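Local coordinates for protein HIAXHD3 (Humicola insolens, PDB 3ZXK) that acts as a family GH43 glycoside hydrolase that cleaves arabinofuranosyl side chains and whose active site has been engineered to introduce endo-xylanase activity, at residues T153-Y158 with I163-L168; A194-Y197 with N202-I205; G363-A368 with G399-R404. All coordinates share one frame; numbering follows the deposited sequence.

Interaction 1: residues T153-Y158 with I163-L168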
loop_
_atom_site.group_PDB
_atom_site.type_symbol
_atom_site.label_atom_id
_atom_site.label_comp_id
_atom_site.label_asym_id
_atom_site.label_seq_id
_atom_site.Cartn_x
_atom_site.Cartn_y
_atom_site.Cartn_z
ATOM N N THR A 153 0.929 -4.841 29.178
ATOM C CA THR A 153 -0.196 -3.925 29.032
ATOM C C THR A 153 -0.068 -3.241 27.668
ATOM O O THR A 153 1.012 -2.868 27.267
ATOM C CB THR A 153 -0.243 -2.896 30.157
ATOM O OG1 THR A 153 -0.392 -3.594 31.406
ATOM C CG2 THR A 153 -1.419 -1.913 29.967
ATOM N N MET A 154 -1.191 -3.087 26.982
ATOM C CA MET A 154 -1.251 -2.507 25.661
ATOM C C MET A 154 -1.768 -1.053 25.718
ATOM O O MET A 154 -2.759 -0.736 26.433
ATOM C CB MET A 154 -2.120 -3.390 24.766
ATOM C CG MET A 154 -1.554 -4.803 24.601
ATOM S SD MET A 154 -2.739 -5.852 23.754
ATOM C CE MET A 154 -2.643 -5.192 22.103
ATOM N N TYR A 155 -1.090 -0.166 24.979
ATOM C CA TYR A 155 -1.417 1.257 24.883
ATOM C C TYR A 155 -1.493 1.648 23.428
ATOM O O TYR A 155 -0.779 1.086 22.608
ATOM C CB TYR A 155 -0.308 2.122 25.551
ATOM C CG TYR A 155 -0.122 1.830 27.015
ATOM C CD1 TYR A 155 -0.915 2.437 27.990
ATOM C CD2 TYR A 155 0.836 0.905 27.428
ATOM C CE1 TYR A 155 -0.747 2.121 29.325
ATOM C CE2 TYR A 155 1.011 0.597 28.773
ATOM C CZ TYR A 155 0.208 1.224 29.705
ATOM O OH TYR A 155 0.335 0.944 31.046
ATOM N N ILE A 156 -2.338 2.634 23.128
ATOM C CA ILE A 156 -2.365 3.235 21.792
ATOM C C ILE A 156 -2.261 4.762 21.903
ATOM O O ILE A 156 -3.084 5.403 22.561
ATOM C CB ILE A 156 -3.615 2.838 20.972
ATOM C CG1 ILE A 156 -3.611 1.313 20.723
ATOM C CG2 ILE A 156 -3.683 3.609 19.648
ATOM C CD1 ILE A 156 -4.845 0.774 20.026
ATOM N N ALA A 157 -1.216 5.306 21.289
ATOM C CA ALA A 157 -1.074 6.732 21.096
ATOM C C ALA A 157 -1.815 7.105 19.795
ATOM O O ALA A 157 -1.777 6.361 18.800
ATOM C CB ALA A 157 0.411 7.128 21.038
ATOM N N TYR A 158 -2.516 8.241 19.800
ATOM C CA TYR A 158 -3.289 8.636 18.627
ATOM C C TYR A 158 -3.614 10.095 18.657
ATOM O O TYR A 158 -3.419 10.746 19.678
ATOM C CB TYR A 158 -4.588 7.810 18.538
ATOM C CG TYR A 158 -5.562 8.113 19.651
ATOM C CD1 TYR A 158 -5.440 7.505 20.899
ATOM C CD2 TYR A 158 -6.625 9.002 19.443
ATOM C CE1 TYR A 158 -6.342 7.778 21.924
ATOM C CE2 TYR A 158 -7.537 9.278 20.454
ATOM C CZ TYR A 158 -7.401 8.650 21.696
ATOM O OH TYR A 158 -8.297 8.935 22.703
ATOM N N ILE A 163 -1.843 14.821 20.806
ATOM C CA ILE A 163 -1.714 13.376 21.016
ATOM C C ILE A 163 -2.358 12.950 22.326
ATOM O O ILE A 163 -2.204 13.636 23.331
ATOM C CB ILE A 163 -0.240 12.908 20.949
ATOM C CG1 ILE A 163 0.401 13.390 19.634
ATOM C CG2 ILE A 163 -0.144 11.379 21.034
ATOM C CD1 ILE A 163 -0.286 12.904 18.357
ATOM N N ASN A 164 -3.077 11.824 22.274
ATOM C CA ASN A 164 -3.666 11.152 23.444
ATOM C C ASN A 164 -3.081 9.746 23.593
ATOM O O ASN A 164 -2.537 9.195 22.629
ATOM C CB ASN A 164 -5.175 11.038 23.238
ATOM C CG ASN A 164 -5.766 12.322 22.729
ATOM O OD1 ASN A 164 -5.695 13.340 23.408
ATOM N ND2 ASN A 164 -6.279 12.299 21.494
ATOM N N VAL A 165 -3.187 9.167 24.785
ATOM C CA VAL A 165 -2.795 7.777 24.982
ATOM C C VAL A 165 -3.920 7.024 25.663
ATOM O O VAL A 165 -4.365 7.388 26.763
ATOM C CB VAL A 165 -1.486 7.643 25.808
ATOM C CG1 VAL A 165 -1.228 6.187 26.251
ATOM C CG2 VAL A 165 -0.302 8.213 25.045
ATOM N N ALA A 166 -4.365 5.958 25.009
ATOM C CA ALA A 166 -5.346 5.038 25.571
ATOM C C ALA A 166 -4.656 3.799 26.121
ATOM O O ALA A 166 -3.657 3.303 25.552
ATOM C CB ALA A 166 -6.338 4.583 24.503
ATOM N N GLN A 167 -5.175 3.313 27.241
ATOM C CA GLN A 167 -4.805 2.013 27.769
ATOM C C GLN A 167 -5.899 1.024 27.389
ATOM O O GLN A 167 -7.082 1.329 27.549
ATOM C CB GLN A 167 -4.673 2.081 29.285
ATOM C CG GLN A 167 -4.203 0.766 29.873
ATOM C CD GLN A 167 -4.064 0.782 31.384
ATOM O OE1 GLN A 167 -3.726 1.798 31.977
ATOM N NE2 GLN A 167 -4.284 -0.360 32.005
ATOM N N LEU A 168 -5.510 -0.130 26.854
ATOM C CA LEU A 168 -6.480 -1.166 26.522
ATOM C C LEU A 168 -6.601 -2.231 27.595
ATOM O O LEU A 168 -5.757 -2.333 28.478
ATOM C CB LEU A 168 -6.088 -1.829 25.205
ATOM C CG LEU A 168 -5.750 -0.885 24.058
ATOM C CD1 LEU A 168 -5.576 -1.749 22.841
ATOM C CD2 LEU A 168 -6.856 0.133 23.827
HETATM O O HOH W 1 -3.527 -4.303 27.997
HETATM O O HOH W 2 -0.914 1.738 33.084
#
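Tyr155 through Tyr158 run antiparallel to Asn164 through Gln167, the strand axes 4.6 Å apart, with Ile156–Ala166 and Tyr158–Asn164 as hydrogen-bonded pairs that alternate with the non-hydrogen-bonded pairs Tyr155–Gln167 and Ala157–Val165. Beyond them, Leu168 N donates almost straight to Met154 O at 2.8 Å, and a water joins Met154 N to Leu168 O. The Tyr158 ring leans across the sheet because its CG stands between the backbone N and the carbonyl carbon (chi1 67°). One face thereby receives Asn164 CB, 3.9 Å from the ring centroid in a CH-pi contact. Tyr158 CE1, on the ring's rim, lies 4.1 Å from Ala166 CB, a methyl small enough to let the edge come close. Asn164 keeps its amide oxygen for the backbone N of Arg181 on the next strand. With an alanine in place of Tyr158, Asn164 CB would probably lose its CH-pi partner and Ala166 CB its edge contact, leaving a gap beside Tyr141. On the face of Tyr155 and Ala157, the extended Gln167 lies alongside Tyr155, Gln167 CG 3.8 Å from Tyr155 CE1. A water bridges Tyr155 OH and Gln167 OE1. Branched Ile156 and Leu168 meet through their CD1 methyls at 3.9 Å on the face of Tyr158, where Tyr100 also packs. This hairpin forms the two middle strands of a four-stranded blade, as in the five-bladed beta-propeller of family GH43.

Interaction 2: residues A194-Y197 with N202-I205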
loop_
_atom_site.group_PDB
_atom_site.type_symbol
_atom_site.label_atom_id
_atom_site.label_comp_id
_atom_site.label_asym_id
_atom_site.label_seq_id
_atom_site.Cartn_x
_atom_site.Cartn_y
_atom_site.Cartn_z
ATOM N N ALA A 194 1.342 9.123 15.061
ATOM C CA ALA A 194 1.928 8.468 16.229
ATOM C C ALA A 194 2.407 7.020 16.015
ATOM O O ALA A 194 1.703 6.176 15.460
ATOM C CB ALA A 194 0.970 8.551 17.432
ATOM N N ARG A 195 3.626 6.767 16.489
ATOM C CA ARG A 195 4.137 5.416 16.712
ATOM C C ARG A 195 4.642 5.419 18.144
ATOM O O ARG A 195 5.227 6.434 18.589
ATOM C CB ARG A 195 5.241 5.042 15.707
ATOM C CG ARG A 195 4.743 4.274 14.476
ATOM C CD ARG A 195 4.100 5.202 13.480
ATOM N NE ARG A 195 3.545 4.418 12.378
ATOM C CZ ARG A 195 2.363 3.805 12.410
ATOM N NH1 ARG A 195 1.606 3.867 13.500
ATOM N NH2 ARG A 195 1.920 3.164 11.341
ATOM N N MET A 196 4.428 4.338 18.889
ATOM C CA MET A 196 4.747 4.341 20.325
ATOM C C MET A 196 5.754 3.235 20.699
ATOM O O MET A 196 5.656 2.098 20.196
ATOM C CB MET A 196 3.466 4.220 21.165
ATOM C CG MET A 196 3.681 4.465 22.667
ATOM S SD MET A 196 2.084 4.518 23.502
ATOM C CE MET A 196 2.527 4.964 25.178
ATOM N N TYR A 197 6.714 3.576 21.574
ATOM C CA TYR A 197 7.824 2.668 21.887
ATOM C C TYR A 197 8.171 2.666 23.368
ATOM O O TYR A 197 8.028 3.677 24.069
ATOM C CB TYR A 197 9.084 3.072 21.121
ATOM C CG TYR A 197 8.864 3.198 19.619
ATOM C CD1 TYR A 197 8.949 2.073 18.772
ATOM C CD2 TYR A 197 8.545 4.431 19.058
ATOM C CE1 TYR A 197 8.714 2.183 17.408
ATOM C CE2 TYR A 197 8.311 4.558 17.694
ATOM C CZ TYR A 197 8.429 3.429 16.854
ATOM O OH TYR A 197 8.192 3.490 15.463
ATOM N N ASN A 202 12.126 3.756 29.138
ATOM C CA ASN A 202 11.452 5.008 28.824
ATOM C C ASN A 202 10.392 4.878 27.733
ATOM O O ASN A 202 10.476 3.992 26.901
ATOM C CB ASN A 202 12.493 6.037 28.375
ATOM C CG ASN A 202 13.387 6.506 29.502
ATOM O OD1 ASN A 202 12.915 6.895 30.567
ATOM N ND2 ASN A 202 14.688 6.488 29.266
ATOM N N TYR A 203 9.430 5.790 27.718
ATOM C CA TYR A 203 8.391 5.797 26.688
ATOM C C TYR A 203 8.643 6.896 25.676
ATOM O O TYR A 203 8.880 8.047 26.035
ATOM C CB TYR A 203 6.995 5.972 27.305
ATOM C CG TYR A 203 6.644 4.820 28.217
ATOM C CD1 TYR A 203 7.012 4.834 29.561
ATOM C CD2 TYR A 203 5.969 3.684 27.719
ATOM C CE1 TYR A 203 6.741 3.770 30.406
ATOM C CE2 TYR A 203 5.680 2.605 28.557
ATOM C CZ TYR A 203 6.052 2.665 29.907
ATOM O OH TYR A 203 5.804 1.610 30.784
ATOM N N TYR A 204 8.598 6.512 24.415
ATOM C CA TYR A 204 8.786 7.419 23.301
ATOM C C TYR A 204 7.577 7.355 22.379
ATOM O O TYR A 204 6.987 6.282 22.136
ATOM C CB TYR A 204 10.049 7.060 22.509
ATOM C CG TYR A 204 11.341 7.193 23.294
ATOM C CD1 TYR A 204 11.757 6.188 24.146
ATOM C CD2 TYR A 204 12.151 8.339 23.184
ATOM C CE1 TYR A 204 12.928 6.295 24.867
ATOM C CE2 TYR A 204 13.351 8.447 23.891
ATOM C CZ TYR A 204 13.709 7.425 24.769
ATOM O OH TYR A 204 14.869 7.465 25.498
ATOM N N ILE A 205 7.262 8.499 21.791
ATOM C CA ILE A 205 6.252 8.547 20.735
ATOM C C ILE A 205 6.859 9.341 19.590
ATOM O O ILE A 205 7.383 10.428 19.802
ATOM C CB ILE A 205 4.919 9.209 21.196
ATOM C CG1 ILE A 205 4.289 8.420 22.351
ATOM C CG2 ILE A 205 3.956 9.297 20.017
ATOM C CD1 ILE A 205 3.160 9.134 23.060
#
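Tyr204 O accepts from Tyr197 N at 2.8 Å, with the donor in the carbonyl plane, and also lies 3.5 Å from Met196 CA in a CA-H...O contact. The return bond, Tyr204 N to Tyr197 O at 2.9 Å, is straighter (173°), so this antiparallel pair is joined at both ends. Both tyrosines stand on one face, but they touch mainly through CB atoms; their rings then diverge, Tyr197 OH reaching Ile252 N and Tyr204 OH reaching Gly286 O. Tyrosine suits both places, since its ring packs in the buried space between blades while its hydroxyl reaches a backbone group there. The other face is apolar. Met196 sets CG opposite its backbone N (chi1 -170°), which brings it 4.0 Å from Ile205 CG1 as the two side chains cross; the extended thioether then runs on toward Tyr203. Ile205 uses its second branch too, CG2 resting 4.0 Å from Ala194 CB, a methyl short enough to sit beside it. Arg195 points away from Ile205 and its strand; its buried guanidinium is held by carbonyls, NH1 bonding to Ala194 O and NH2 to Ser86 O. The pair forms the first two strands of a propeller blade, and Glu192 of the glycan pocket lies on the same strand as Arg195. Met196 and Ile205 face strand 154-158 of the preceding blade, whereas Tyr197 and Tyr204 turn toward the blade containing strands 250-254 and 273-282.

Interaction 3: residues G363-A368 with G399-R404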
loop_
_atom_site.group_PDB
_atom_site.type_symbol
_atom_site.label_atom_id
_atom_site.label_comp_id
_atom_site.label_asym_id
_atom_site.label_seq_id
_atom_site.Cartn_x
_atom_site.Cartn_y
_atom_site.Cartn_z
ATOM N N GLY A 363 -21.376 2.828 -17.316
ATOM C CA GLY A 363 -20.505 3.493 -18.309
ATOM C C GLY A 363 -19.221 4.013 -17.679
ATOM O O GLY A 363 -18.347 4.550 -18.368
ATOM N N ASP A 364 -19.094 3.806 -16.372
ATOM C CA ASP A 364 -18.076 4.501 -15.563
ATOM C C ASP A 364 -17.112 3.469 -14.978
ATOM O O ASP A 364 -17.479 2.759 -14.049
ATOM C CB ASP A 364 -18.822 5.267 -14.457
ATOM C CG ASP A 364 -17.920 6.135 -13.596
ATOM O OD1 ASP A 364 -16.681 6.064 -13.721
ATOM O OD2 ASP A 364 -18.482 6.914 -12.771
ATOM N N LEU A 365 -15.864 3.423 -15.469
ATOM C CA LEU A 365 -14.856 2.509 -14.879
ATOM C C LEU A 365 -14.747 2.637 -13.350
ATOM O O LEU A 365 -14.552 1.660 -12.654
ATOM C CB LEU A 365 -13.470 2.730 -15.509
ATOM C CG LEU A 365 -12.352 1.791 -15.019
ATOM C CD1 LEU A 365 -12.609 0.293 -15.177
ATOM C CD2 LEU A 365 -11.053 2.156 -15.727
ATOM N N PHE A 366 -14.910 3.848 -12.817
ATOM C CA PHE A 366 -14.762 4.004 -11.353
ATOM C C PHE A 366 -15.910 3.381 -10.558
ATOM O O PHE A 366 -15.790 3.195 -9.335
ATOM C CB PHE A 366 -14.611 5.480 -10.959
ATOM C CG PHE A 366 -13.410 6.141 -11.542
ATOM C CD1 PHE A 366 -12.128 5.785 -11.122
ATOM C CD2 PHE A 366 -13.557 7.112 -12.535
ATOM C CE1 PHE A 366 -11.007 6.405 -11.663
ATOM C CE2 PHE A 366 -12.441 7.743 -13.081
ATOM C CZ PHE A 366 -11.173 7.379 -12.650
ATOM N N ALA A 367 -17.019 3.067 -11.227
ATOM C CA ALA A 367 -18.120 2.398 -10.559
ATOM C C ALA A 367 -18.028 0.887 -10.689
ATOM O O ALA A 367 -18.818 0.177 -10.082
ATOM C CB ALA A 367 -19.449 2.892 -11.107
ATOM N N ALA A 368 -17.085 0.391 -11.493
ATOM C CA ALA A 368 -17.030 -1.064 -11.771
ATOM C C ALA A 368 -16.445 -1.843 -10.617
ATOM O O ALA A 368 -15.357 -1.499 -10.161
ATOM C CB ALA A 368 -16.237 -1.366 -13.041
ATOM N N GLY A 399 -9.841 -4.534 -19.958
ATOM C CA GLY A 399 -8.469 -4.166 -20.322
ATOM C C GLY A 399 -7.498 -3.865 -19.215
ATOM O O GLY A 399 -7.709 -4.229 -18.062
ATOM N N ALA A 400 -6.440 -3.166 -19.600
ATOM C CA ALA A 400 -5.354 -2.840 -18.715
ATOM C C ALA A 400 -5.360 -1.336 -18.447
ATOM O O ALA A 400 -5.255 -0.527 -19.368
ATOM C CB ALA A 400 -4.015 -3.299 -19.305
ATOM N N VAL A 401 -5.547 -0.977 -17.183
ATOM C CA VAL A 401 -5.701 0.384 -16.779
ATOM C C VAL A 401 -4.527 0.873 -15.937
ATOM O O VAL A 401 -3.973 0.149 -15.079
ATOM C CB VAL A 401 -7.065 0.582 -16.054
ATOM C CG1 VAL A 401 -7.194 -0.368 -14.820
ATOM C CG2 VAL A 401 -7.310 2.062 -15.671
ATOM N N LEU A 402 -4.136 2.113 -16.226
ATOM C CA LEU A 402 -3.249 2.898 -15.382
ATOM C C LEU A 402 -4.206 3.597 -14.419
ATOM O O LEU A 402 -4.894 4.567 -14.803
ATOM C CB LEU A 402 -2.481 3.902 -16.240
ATOM C CG LEU A 402 -1.565 4.726 -15.338
ATOM C CD1 LEU A 402 -0.328 3.945 -14.916
ATOM C CD2 LEU A 402 -1.125 5.992 -16.022
ATOM N N PHE A 403 -4.317 3.047 -13.201
ATOM C CA PHE A 403 -5.452 3.349 -12.344
ATOM C C PHE A 403 -5.117 4.329 -11.231
ATOM O O PHE A 403 -4.209 4.117 -10.452
ATOM C CB PHE A 403 -6.028 2.040 -11.740
ATOM C CG PHE A 403 -7.350 2.240 -11.044
ATOM C CD1 PHE A 403 -8.546 2.336 -11.776
ATOM C CD2 PHE A 403 -7.408 2.347 -9.656
ATOM C CE1 PHE A 403 -9.765 2.549 -11.117
ATOM C CE2 PHE A 403 -8.623 2.566 -8.999
ATOM C CZ PHE A 403 -9.802 2.662 -9.728
ATOM N N ARG A 404 -5.896 5.397 -11.173
ATOM C CA ARG A 404 -5.859 6.397 -10.116
ATOM C C ARG A 404 -7.024 7.354 -10.410
ATOM O O ARG A 404 -7.886 7.075 -11.261
ATOM C CB ARG A 404 -4.509 7.125 -10.068
ATOM C CG ARG A 404 -4.132 7.612 -8.687
ATOM C CD ARG A 404 -2.980 8.604 -8.719
ATOM N NE ARG A 404 -2.543 9.012 -7.386
ATOM C CZ ARG A 404 -2.661 10.242 -6.868
ATOM N NH1 ARG A 404 -3.282 11.224 -7.520
ATOM N NH2 ARG A 404 -2.139 10.497 -5.671
#
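The Phe366 ring turns an edge to the backbone of Arg404, whose carbonyl O lies in the ring plane 3.2 Å from CE1. The slightly positive ring hydrogens suit such a partner, so this carbonyl is met favourably by a residue that has no polar side-chain group. The Phe403 ring approaches the same side chain obliquely: the centroids are 5.9 Å apart, the planes 50° from each other, and Phe403 CE1 comes 4.0 Å from Phe366 CD1. Phe403 reaches that far because its CG lies opposite the backbone N (chi1 -170°), which carries the ring out from the strand toward the 363-368 segment. Beside the aromatic pair, Leu365 directs CD2 at Val401 CG2, 3.7 Å away, one branched methyl meeting another. Leucine suits a turn that must reach down to a sheet, and the short, beta-branched valine suits the strand that receives it. Phe513 packs on both of these residues, and Leu427 touches both Leu365 and Phe366, so the apolar cluster draws on several strands.

The turn that presents Leu365 and Phe366 is stiffened from within. Asp364 OD1 accepts from Phe366 N at 3.0 Å in an Asx turn, and Ala367 N bonds to Asp364 O at 2.9 Å as the chain coils through a short 3-10 segment. Asp364 OD2 is taken by Thr436 OG1, while Phe366 O accepts a hydrogen bond from Tyr79 OH, a residue of the GH43 region. Arg404 meets the turn through its carbonyl; its side chain is held by other partners, NE bonding to Thr506 O. Leu402, on the same strand, instead faces Phe479 of the other large sheet. The turn thus packs on the face of its sheet opposite Leu402, the outer side of the two-sheet beta-sandwich that characterises concanavalin A-like domains.

How the interactions relate
Along the chain the three contacts come in series. Interactions 1 and 2 lie in the GH43 region, their centres 10 Å apart, in the successive sheets 145-183 and 192-235. They touch directly: Ala157 CB lies 4.0 Å from both Met196 SD and Ile205 CD1, joining one propeller blade to the next through an apolar interface. Interaction 3 belongs to the concanavalin A-like region on the opposite side of the chain's centre, about 40 Å from interaction 1 and 41 Å from interaction 2, centre to centre. It shares no sheet with them. The glycan pocket draws residues from both regions, among them Glu192 and Trp502, so the two modules together shape the binding site.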